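Local coordinates for protein nicotinate phosphoribosyltransferase (Saccharomyces cerevisiae, PDB 1VLP) that catalyses the ATP-dependent joining of nicotinate to the phosphoribosyl group of phosphoribosyl diphosphate, giving nicotinate ribonucleotide in the first step of NAD synthesis from nicotinic acid, at residues Asp23-Lys28 / Tyr143-Leu148; Ile29-Ala34 / Asp139-Glu144; Ala280-Phe285 / Val303-Asp308. All coordinates share one frame; numbering follows the deposited sequence.

Interaction 1: residues Asp23-Lys28 / Tyr143-Leu148; sequences DTDMYK and YEIPLL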
loop_
_atom_site.group_PDB
_atom_site.type_symbol
_atom_site.label_atom_id
_atom_site.label_comp_id
_atom_site.label_asym_id
_atom_site.label_seq_id
_atom_site.Cartn_x
_atom_site.Cartn_y
_atom_site.Cartn_z
ATOM N N ASP A 23 6.712 10.716 -3.624
ATOM C CA ASP A 23 5.376 10.910 -3.079
ATOM C C ASP A 23 4.571 9.641 -3.379
ATOM O O ASP A 23 3.724 9.581 -4.306
ATOM C CB ASP A 23 4.705 12.164 -3.628
ATOM C CG ASP A 23 3.321 12.401 -2.995
ATOM O OD1 ASP A 23 2.962 11.679 -1.993
ATOM O OD2 ASP A 23 2.569 13.289 -3.498
ATOM N N THR A 24 4.944 8.580 -2.685
ATOM C CA THR A 24 4.389 7.247 -2.910
ATOM C C THR A 24 4.717 6.391 -1.683
ATOM O O THR A 24 5.514 6.800 -0.819
ATOM C CB THR A 24 4.976 6.543 -4.191
ATOM O OG1 THR A 24 4.159 5.416 -4.530
ATOM C CG2 THR A 24 6.358 6.053 -3.982
ATOM N N ASP A 25 4.150 5.194 -1.649
ATOM C CA ASP A 25 4.447 4.237 -0.580
ATOM C C ASP A 25 5.801 3.534 -0.829
ATOM O O ASP A 25 6.067 3.139 -1.977
ATOM C CB ASP A 25 3.334 3.185 -0.462
ATOM C CG ASP A 25 1.953 3.796 -0.061
ATOM O OD1 ASP A 25 1.860 4.438 0.992
ATOM O OD2 ASP A 25 0.995 3.657 -0.828
HETATM N N MSE A 26 6.633 3.373 0.208
HETATM C CA MSE A 26 7.939 2.722 0.037
HETATM C C MSE A 26 7.848 1.383 -0.631
HETATM O O MSE A 26 8.744 1.051 -1.437
HETATM C CB MSE A 26 8.679 2.546 1.349
HETATM C CG MSE A 26 9.936 1.654 1.223
HETATM SE SE MSE A 26 10.920 1.870 2.871
HETATM C CE MSE A 26 12.014 0.107 2.735
ATOM N N TYR A 27 6.771 0.623 -0.371
ATOM C CA TYR A 27 6.650 -0.700 -1.014
ATOM C C TYR A 27 6.643 -0.600 -2.534
ATOM O O TYR A 27 7.096 -1.535 -3.209
ATOM C CB TYR A 27 5.463 -1.523 -0.506
ATOM C CG TYR A 27 4.120 -1.185 -1.137
ATOM C CD1 TYR A 27 3.727 -1.767 -2.345
ATOM C CD2 TYR A 27 3.270 -0.286 -0.548
ATOM C CE1 TYR A 27 2.490 -1.460 -2.927
ATOM C CE2 TYR A 27 2.017 0.033 -1.134
ATOM C CZ TYR A 27 1.646 -0.553 -2.309
ATOM O OH TYR A 27 0.420 -0.219 -2.839
ATOM N N LYS A 28 6.218 0.543 -3.089
ATOM C CA LYS A 28 6.275 0.677 -4.552
ATOM C C LYS A 28 7.690 0.702 -5.113
ATOM O O LYS A 28 7.970 0.098 -6.142
ATOM C CB LYS A 28 5.424 1.868 -5.047
ATOM C CG LYS A 28 3.938 1.711 -4.767
ATOM C CD LYS A 28 3.079 1.116 -5.918
ATOM C CE LYS A 28 3.286 -0.332 -6.304
ATOM N NZ LYS A 28 2.210 -0.713 -7.298
ATOM N N TYR A 143 2.663 3.448 -10.887
ATOM C CA TYR A 143 1.428 4.288 -11.047
ATOM C C TYR A 143 0.378 4.158 -9.974
ATOM O O TYR A 143 -0.306 5.147 -9.693
ATOM C CB TYR A 143 0.764 3.993 -12.377
ATOM C CG TYR A 143 1.480 4.563 -13.555
ATOM C CD1 TYR A 143 1.395 5.918 -13.852
ATOM C CD2 TYR A 143 2.241 3.744 -14.413
ATOM C CE1 TYR A 143 2.001 6.437 -14.974
ATOM C CE2 TYR A 143 2.866 4.263 -15.518
ATOM C CZ TYR A 143 2.749 5.610 -15.797
ATOM O OH TYR A 143 3.370 6.137 -16.909
ATOM N N GLU A 144 0.223 2.958 -9.398
ATOM C CA GLU A 144 -0.891 2.692 -8.460
ATOM C C GLU A 144 -1.120 3.860 -7.455
ATOM O O GLU A 144 -2.214 4.466 -7.399
ATOM C CB GLU A 144 -0.652 1.384 -7.705
ATOM C CG GLU A 144 -1.774 1.004 -6.750
ATOM C CD GLU A 144 -1.360 0.028 -5.634
ATOM O OE1 GLU A 144 -0.175 -0.416 -5.533
ATOM O OE2 GLU A 144 -2.262 -0.331 -4.854
ATOM N N ILE A 145 -0.106 4.197 -6.680
ATOM C CA ILE A 145 -0.290 5.136 -5.572
ATOM C C ILE A 145 -0.596 6.536 -6.027
ATOM O O ILE A 145 -1.621 7.082 -5.606
ATOM C CB ILE A 145 0.936 5.161 -4.648
ATOM C CG1 ILE A 145 1.263 3.732 -4.286
ATOM C CG2 ILE A 145 0.710 6.018 -3.377
ATOM C CD1 ILE A 145 0.386 3.079 -3.582
ATOM N N PRO A 146 0.274 7.141 -6.861
ATOM C CA PRO A 146 -0.050 8.510 -7.295
ATOM C C PRO A 146 -1.387 8.588 -8.021
ATOM O O PRO A 146 -2.104 9.561 -7.874
ATOM C CB PRO A 146 1.146 8.926 -8.165
ATOM C CG PRO A 146 1.866 7.637 -8.490
ATOM C CD PRO A 146 1.572 6.678 -7.400
ATOM N N LEU A 147 -1.756 7.593 -8.828
ATOM C CA LEU A 147 -3.056 7.680 -9.503
ATOM C C LEU A 147 -4.196 7.693 -8.487
ATOM O O LEU A 147 -5.126 8.480 -8.598
ATOM C CB LEU A 147 -3.240 6.527 -10.477
ATOM C CG LEU A 147 -2.351 6.586 -11.703
ATOM C CD1 LEU A 147 -2.724 5.475 -12.656
ATOM C CD2 LEU A 147 -2.381 7.934 -12.423
ATOM N N LEU A 148 -4.188 6.744 -7.538
ATOM C CA LEU A 148 -5.180 6.746 -6.450
ATOM C C LEU A 148 -5.229 8.051 -5.683
ATOM O O LEU A 148 -6.331 8.585 -5.461
ATOM C CB LEU A 148 -4.957 5.576 -5.531
ATOM C CG LEU A 148 -5.290 4.211 -6.118
ATOM C CD1 LEU A 148 -4.767 3.133 -5.137
ATOM C CD2 LEU A 148 -6.786 4.093 -6.421
#

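Interaction 2: residues Ile29-Ala34 / Asp139-Glu144; sequences ITMHAA and DTILYE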
loop_
_atom_site.group_PDB
_atom_site.type_symbol
_atom_site.label_atom_id
_atom_site.label_comp_id
_atom_site.label_asym_id
_atom_site.label_seq_id
_atom_site.Cartn_x
_atom_site.Cartn_y
_atom_site.Cartn_z
ATOM N N ILE A 29 8.611 1.364 -4.420
ATOM C CA ILE A 29 9.991 1.395 -4.811
ATOM C C ILE A 29 10.694 0.075 -4.628
ATOM O O ILE A 29 11.474 -0.332 -5.472
ATOM C CB ILE A 29 10.710 2.588 -4.085
ATOM C CG1 ILE A 29 10.086 3.926 -4.537
ATOM C CG2 ILE A 29 12.230 2.614 -4.312
ATOM C CD1 ILE A 29 10.189 4.223 -6.049
ATOM N N THR A 30 10.445 -0.610 -3.525
ATOM C CA THR A 30 11.067 -1.949 -3.346
ATOM C C THR A 30 10.509 -2.941 -4.384
ATOM O O THR A 30 11.305 -3.674 -4.998
ATOM C CB THR A 30 10.948 -2.470 -1.914
ATOM O OG1 THR A 30 9.587 -2.449 -1.488
ATOM C CG2 THR A 30 11.787 -1.608 -0.981
HETATM N N MSE A 31 9.203 -2.938 -4.652
HETATM C CA MSE A 31 8.676 -3.712 -5.755
HETATM C C MSE A 31 9.287 -3.366 -7.091
HETATM O O MSE A 31 9.631 -4.228 -7.858
HETATM C CB MSE A 31 7.162 -3.460 -5.894
HETATM C CG MSE A 31 6.272 -4.181 -4.933
HETATM SE SE MSE A 31 6.313 -6.104 -5.391
HETATM C CE MSE A 31 5.592 -6.072 -7.053
ATOM N N HIS A 32 9.440 -2.068 -7.335
ATOM C CA HIS A 32 10.054 -1.599 -8.579
ATOM C C HIS A 32 11.463 -2.218 -8.743
ATOM O O HIS A 32 11.850 -2.707 -9.790
ATOM C CB HIS A 32 10.128 -0.063 -8.566
ATOM C CG HIS A 32 10.508 0.524 -9.890
ATOM N ND1 HIS A 32 11.103 1.774 -10.005
ATOM C CD2 HIS A 32 10.375 0.048 -11.160
ATOM C CE1 HIS A 32 11.294 2.038 -11.294
ATOM N NE2 HIS A 32 10.898 0.994 -12.010
ATOM N N ALA A 33 12.250 -2.146 -7.669
ATOM C CA ALA A 33 13.593 -2.767 -7.647
ATOM C C ALA A 33 13.510 -4.260 -7.859
ATOM O O ALA A 33 14.275 -4.814 -8.640
ATOM C CB ALA A 33 14.299 -2.462 -6.372
ATOM N N ALA A 34 12.535 -4.903 -7.215
ATOM C CA ALA A 34 12.407 -6.369 -7.349
ATOM C C ALA A 34 12.015 -6.763 -8.789
ATOM O O ALA A 34 12.536 -7.726 -9.356
ATOM C CB ALA A 34 11.386 -6.913 -6.321
ATOM N N ASP A 139 7.823 -0.599 -15.979
ATOM C CA ASP A 139 7.278 0.670 -16.494
ATOM C C ASP A 139 5.947 1.043 -15.863
ATOM O O ASP A 139 5.480 2.196 -16.034
ATOM C CB ASP A 139 7.038 0.609 -18.016
ATOM C CG ASP A 139 8.314 0.659 -18.820
ATOM O OD1 ASP A 139 9.373 0.960 -18.264
ATOM O OD2 ASP A 139 8.248 0.369 -20.026
ATOM N N THR A 140 5.275 0.087 -15.212
ATOM C CA THR A 140 3.901 0.293 -14.754
ATOM C C THR A 140 3.709 0.293 -13.235
ATOM O O THR A 140 2.713 0.893 -12.699
ATOM C CB THR A 140 2.946 -0.743 -15.407
ATOM O OG1 THR A 140 3.351 -2.041 -15.064
ATOM C CG2 THR A 140 2.969 -0.575 -16.922
ATOM N N ILE A 141 4.618 -0.392 -12.551
ATOM C CA ILE A 141 4.509 -0.595 -11.087
ATOM C C ILE A 141 4.324 0.693 -10.231
ATOM O O ILE A 141 3.632 0.663 -9.204
ATOM C CB ILE A 141 5.689 -1.471 -10.606
ATOM C CG1 ILE A 141 5.479 -1.919 -9.164
ATOM C CG2 ILE A 141 7.022 -0.742 -10.780
ATOM C CD1 ILE A 141 5.620 -3.301 -8.978
ATOM N N LEU A 142 4.923 1.824 -10.631
ATOM C CA LEU A 142 4.823 2.994 -9.776
ATOM C C LEU A 142 3.467 3.686 -9.850
ATOM O O LEU A 142 3.166 4.519 -9.008
ATOM C CB LEU A 142 5.946 3.986 -10.108
ATOM C CG LEU A 142 7.372 3.495 -9.822
ATOM C CD1 LEU A 142 8.372 4.678 -9.973
ATOM C CD2 LEU A 142 7.511 2.851 -8.456
ATOM N N TYR A 143 2.663 3.448 -10.887
ATOM C CA TYR A 143 1.428 4.288 -11.047
ATOM C C TYR A 143 0.378 4.158 -9.974
ATOM O O TYR A 143 -0.306 5.147 -9.693
ATOM C CB TYR A 143 0.764 3.993 -12.377
ATOM C CG TYR A 143 1.480 4.563 -13.555
ATOM C CD1 TYR A 143 1.395 5.918 -13.852
ATOM C CD2 TYR A 143 2.241 3.744 -14.413
ATOM C CE1 TYR A 143 2.001 6.437 -14.974
ATOM C CE2 TYR A 143 2.866 4.263 -15.518
ATOM C CZ TYR A 143 2.749 5.610 -15.797
ATOM O OH TYR A 143 3.370 6.137 -16.909
ATOM N N GLU A 144 0.223 2.958 -9.398
ATOM C CA GLU A 144 -0.891 2.692 -8.460
ATOM C C GLU A 144 -1.120 3.860 -7.455
ATOM O O GLU A 144 -2.214 4.466 -7.399
ATOM C CB GLU A 144 -0.652 1.384 -7.705
ATOM C CG GLU A 144 -1.774 1.004 -6.750
ATOM C CD GLU A 144 -1.360 0.028 -5.634
ATOM O OE1 GLU A 144 -0.175 -0.416 -5.533
ATOM O OE2 GLU A 144 -2.262 -0.331 -4.854
#

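Interaction 3: residues Ala280-Phe285 / Val303-Asp308; sequences ALTDTF and VGVRQD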
loop_
_atom_site.group_PDB
_atom_site.type_symbol
_atom_site.label_atom_id
_atom_site.label_comp_id
_atom_site.label_asym_id
_atom_site.label_seq_id
_atom_site.Cartn_x
_atom_site.Cartn_y
_atom_site.Cartn_z
ATOM N N ALA A 280 6.692 -10.900 6.094
ATOM C CA ALA A 280 6.082 -11.731 5.084
ATOM C C ALA A 280 4.572 -11.465 4.999
ATOM O O ALA A 280 3.898 -11.393 5.982
ATOM C CB ALA A 280 6.346 -13.199 5.360
ATOM N N LEU A 281 4.057 -11.328 3.786
ATOM C CA LEU A 281 2.633 -11.250 3.517
ATOM C C LEU A 281 2.068 -12.642 3.186
ATOM O O LEU A 281 2.323 -13.199 2.129
ATOM C CB LEU A 281 2.424 -10.288 2.349
ATOM C CG LEU A 281 1.047 -9.723 2.096
ATOM C CD1 LEU A 281 0.399 -9.098 3.359
ATOM C CD2 LEU A 281 1.146 -8.701 0.975
ATOM N N THR A 282 1.304 -13.206 4.114
ATOM C CA THR A 282 0.984 -14.633 4.080
ATOM C C THR A 282 -0.329 -15.026 3.415
ATOM O O THR A 282 -0.532 -16.217 3.126
ATOM C CB THR A 282 0.983 -15.213 5.525
ATOM O OG1 THR A 282 -0.127 -14.692 6.237
ATOM C CG2 THR A 282 2.245 -14.799 6.302
ATOM N N ASP A 283 -1.248 -14.061 3.236
ATOM C CA ASP A 283 -2.655 -14.369 2.909
ATOM C C ASP A 283 -3.025 -14.371 1.413
ATOM O O ASP A 283 -4.149 -14.723 1.052
ATOM C CB ASP A 283 -3.606 -13.418 3.624
ATOM C CG ASP A 283 -3.464 -11.960 3.162
ATOM O OD1 ASP A 283 -2.320 -11.456 3.138
ATOM O OD2 ASP A 283 -4.491 -11.304 2.859
ATOM N N THR A 284 -2.062 -14.052 0.561
ATOM C CA THR A 284 -2.359 -13.850 -0.877
ATOM C C THR A 284 -3.103 -15.061 -1.478
ATOM O O THR A 284 -4.130 -14.896 -2.200
ATOM C CB THR A 284 -1.096 -13.565 -1.644
ATOM O OG1 THR A 284 -0.371 -12.524 -0.971
ATOM C CG2 THR A 284 -1.435 -13.131 -3.119
ATOM N N PHE A 285 -2.572 -16.252 -1.230
ATOM C CA PHE A 285 -3.193 -17.522 -1.646
ATOM C C PHE A 285 -3.623 -18.327 -0.413
ATOM O O PHE A 285 -3.653 -19.534 -0.453
ATOM C CB PHE A 285 -2.269 -18.346 -2.540
ATOM C CG PHE A 285 -1.890 -17.625 -3.787
ATOM C CD1 PHE A 285 -2.863 -16.903 -4.487
ATOM C CD2 PHE A 285 -0.583 -17.589 -4.220
ATOM C CE1 PHE A 285 -2.521 -16.146 -5.605
ATOM C CE2 PHE A 285 -0.236 -16.864 -5.346
ATOM C CZ PHE A 285 -1.207 -16.135 -6.026
ATOM N N VAL A 303 11.294 -11.071 9.614
ATOM C CA VAL A 303 11.246 -10.728 11.022
ATOM C C VAL A 303 9.853 -10.847 11.590
ATOM O O VAL A 303 9.652 -10.614 12.787
ATOM C CB VAL A 303 11.759 -9.297 11.277
ATOM C CG1 VAL A 303 13.276 -9.208 10.936
ATOM C CG2 VAL A 303 10.929 -8.284 10.544
ATOM N N GLY A 304 8.930 -11.234 10.729
ATOM C CA GLY A 304 7.559 -11.412 11.080
ATOM C C GLY A 304 6.679 -11.460 9.854
ATOM O O GLY A 304 7.135 -11.713 8.720
ATOM N N VAL A 305 5.399 -11.246 10.114
ATOM C CA VAL A 305 4.352 -11.389 9.133
ATOM C C VAL A 305 3.479 -10.138 9.161
ATOM O O VAL A 305 3.377 -9.462 10.195
ATOM C CB VAL A 305 3.439 -12.617 9.352
ATOM C CG1 VAL A 305 4.189 -13.950 9.076
ATOM C CG2 VAL A 305 2.804 -12.594 10.746
ATOM N N ARG A 306 2.908 -9.813 8.012
ATOM C CA ARG A 306 1.920 -8.697 7.902
ATOM C C ARG A 306 0.504 -9.309 7.764
ATOM O O ARG A 306 0.256 -10.167 6.885
ATOM C CB ARG A 306 2.249 -7.718 6.730
ATOM C CG ARG A 306 1.375 -6.392 6.699
ATOM C CD ARG A 306 1.764 -5.525 5.439
ATOM N NE ARG A 306 0.546 -5.150 4.697
ATOM C CZ ARG A 306 0.451 -5.047 3.380
ATOM N NH1 ARG A 306 1.507 -5.246 2.585
ATOM N NH2 ARG A 306 -0.719 -4.711 2.848
ATOM N N GLN A 307 -0.401 -8.882 8.658
ATOM C CA GLN A 307 -1.802 -9.307 8.672
ATOM C C GLN A 307 -2.640 -8.253 7.880
ATOM O O GLN A 307 -2.615 -7.075 8.200
ATOM C CB GLN A 307 -2.288 -9.475 10.090
ATOM C CG GLN A 307 -3.726 -10.004 10.246
ATOM C CD GLN A 307 -4.781 -8.953 10.107
ATOM O OE1 GLN A 307 -4.696 -7.868 10.720
ATOM N NE2 GLN A 307 -5.832 -9.279 9.352
ATOM N N ASP A 308 -3.309 -8.694 6.825
ATOM C CA ASP A 308 -3.972 -7.810 5.900
ATOM C C ASP A 308 -5.412 -8.215 5.575
ATOM O O ASP A 308 -6.096 -7.460 4.857
ATOM C CB ASP A 308 -3.167 -7.776 4.604
ATOM C CG ASP A 308 -3.462 -6.543 3.751
ATOM O OD1 ASP A 308 -3.572 -5.418 4.308
ATOM O OD2 ASP A 308 -3.549 -6.732 2.519
HETATM O O HOH W 1 -1.520 -11.571 5.595
HETATM O O HOH W 2 -5.674 -9.328 1.626
#

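Interaction 1: residues Asp23-Lys28 / Tyr143-Leu148
Glu144 OE1 lies at the edge of the Tyr27 ring, near its plane, and takes a hydrogen bond of 2.8 Å from Tyr27 OH. One face of the same ring is covered by Lys28 CG, 3.9 Å above the plane and displaced toward the rim. The carboxylate of Glu144 is turned 68° against the ring, and the phenol meets OE1 from above the carboxylate plane. Lys28 approaches differently: its NZ uses the anti lone pair of Glu144 OE1 in a salt bridge of 3.0 Å. A single oxygen is thus gripped by two donors from different directions, which would probably stabilise its negative charge. Lys28 NZ has a second acidic partner in Glu245 and also binds the carbonyl of Ile141. An alanine in place of Glu144 would probably leave the Tyr27 hydroxyl without its acceptor and freer to turn, and rob Lys28 of one of its two counter-charges.

Beside this polar cluster Ile145 packs its CB and CG1 against Thr24 OG1 and Lys28 CG. Lys28 bends at its second and third torsions to bring the amine to the carboxylate, and its CG presses tightly on Ile145 CG1 at 3.4 Å. Thr24 OG1, anti to the backbone N (chi1 -166°), points at Ile145 CB, 3.2 Å away, and has no polar partner in the model. Tyr27 probably binds nicotinate, as in related enzymes; the bond from its hydroxyl is consistent with Glu144 acting in the second shell to position it.

Helix 144-159, which carries Glu144 and Ile145, turns Leu147 and Leu148 onto strand 388-395, while Leu147 and Tyr143 rest on strands 126-134 and 113-120; the contact therefore joins helix 26-38 to the antiparallel sheet.

Interaction 2: residues Ile29-Ala34 / Asp139-Glu144
His32 and Leu142 meet where helix 26-38 packs against a type I beta turn, Thr140 to Tyr143, that links helix 137-140 to helix 144-159 within the N-terminal domain of the NAPRTase family. No hydrogen bond crosses between the two segments, which meet through side-chain packing; just before 29-34, Lys28 NZ binds Ile141 O.

His32 carries CG anti to the backbone N (chi1 -169°), which swings the imidazole out beside the turn. Leu142 comes over one face of that ring, its CG 4.1 Å above the plane and offset toward the rim, while Leu142 CD1 stands 4.0 Å from His32 ND1. The ring nitrogens are satisfied beyond the contact, ND1 by the hydroxyl of Tyr96 and NE2 by that of Tyr99, and these two bonds fix the rotation of the ring that Leu142 covers. Leu142 CD2 bridges Ile29 CD1, 3.9 Å away, and the CB of His32, while CD1 keeps to the imidazole.

Ile141 forks too. CG1 lies anti to the backbone N, sending CD1 toward Met31, a selenomethionine in this crystal, and CG2 toward the imidazole. Its second torsion, 129°, is not staggered, which may reflect strain or uncertainty in placing CD1. Ile141 CD1 lies 3.5 Å from Met31 CB, but Met31 has two conformers, so any tightness is doubtful. Helix 244-254 closes over this side, with Glu245 touching both residues. On the other branch, Ile141 CG2 approaches His32 CD2 to 3.5 Å, oblique to the ring.

Interaction 3: residues Ala280-Phe285 / Val303-Asp308
Ala280 and its neighbours across the sheet are joined by two nearly straight backbone bonds: Ala280 N donates a hydrogen bond to Gly304 O at 2.8 Å, and Arg306 N donates one to Ala280 O at 2.8 Å. Between them Val305 CA brings a C-H against Ala280 O. Leu281 and Arg306 lie side by side and point the same way, and Leu281 CD1 sits over one face of the guanidinium, 3.9 Å above its plane. The same methyl reaches Asp308 CB at 4.0 Å. Away from these, Thr282 CG2 and Val305 CG1 are pressed together at 3.5 Å.

Past the paired residues water takes over. One molecule donates to Asp283 OD1 and to Arg306 O, bridging the segments where direct bonding has ceased. Asp283 holds CG in the crowded position between backbone N and carbonyl carbon (chi1 65°), which turns its carboxylate to that water; a second water donates to Asp283 OD2 and, weakly, to Asp308 OD2.

Strands 279-281 and 304-307 are adjacent parallel strands of the central sheet, joined through short helices in a beta-alpha-beta crossover of the TIM-barrel-like domain.

Arg306 probably binds nicotinate, as in related enzymes, and its guanidinium is set by second-shell partners: NE bonds Ser339 OG, and NH2 makes a weak salt bridge with Asp308 OD1 at 3.3 Å. Thr282 OG1 is held by Tyr315, and Asp283 OD2 by Ser309. Outside the two segments, His244, probably a phosphorylation site as in relatives but unmodified here, is hydrogen-bonded through NE2 to Asp308 OD2 and through ND1 to Thr284 OG1, with Leu281 touching its side chain.

How the interactions relate
Interactions 1 and 2 are neighbours, their centres 8 Å apart: both use helix 26-38, and both end on the continuous run through helix 137-140, the turn and helix 144-159, sharing Tyr143 and Glu144. Together they pack the loop before helix 26-38 and its first turns against that run, in the N-terminal domain. Interaction 3 comes later in the chain, in the TIM-barrel-like part of the enzyme, on the parallel sheet; its centre lies about 20 Å from that of interaction 1 and 19 Å from that of interaction 2, without touching either. The nicotinate site, inferred from relatives, probably draws on both regions, taking Tyr27 from the first and Arg306 from the last.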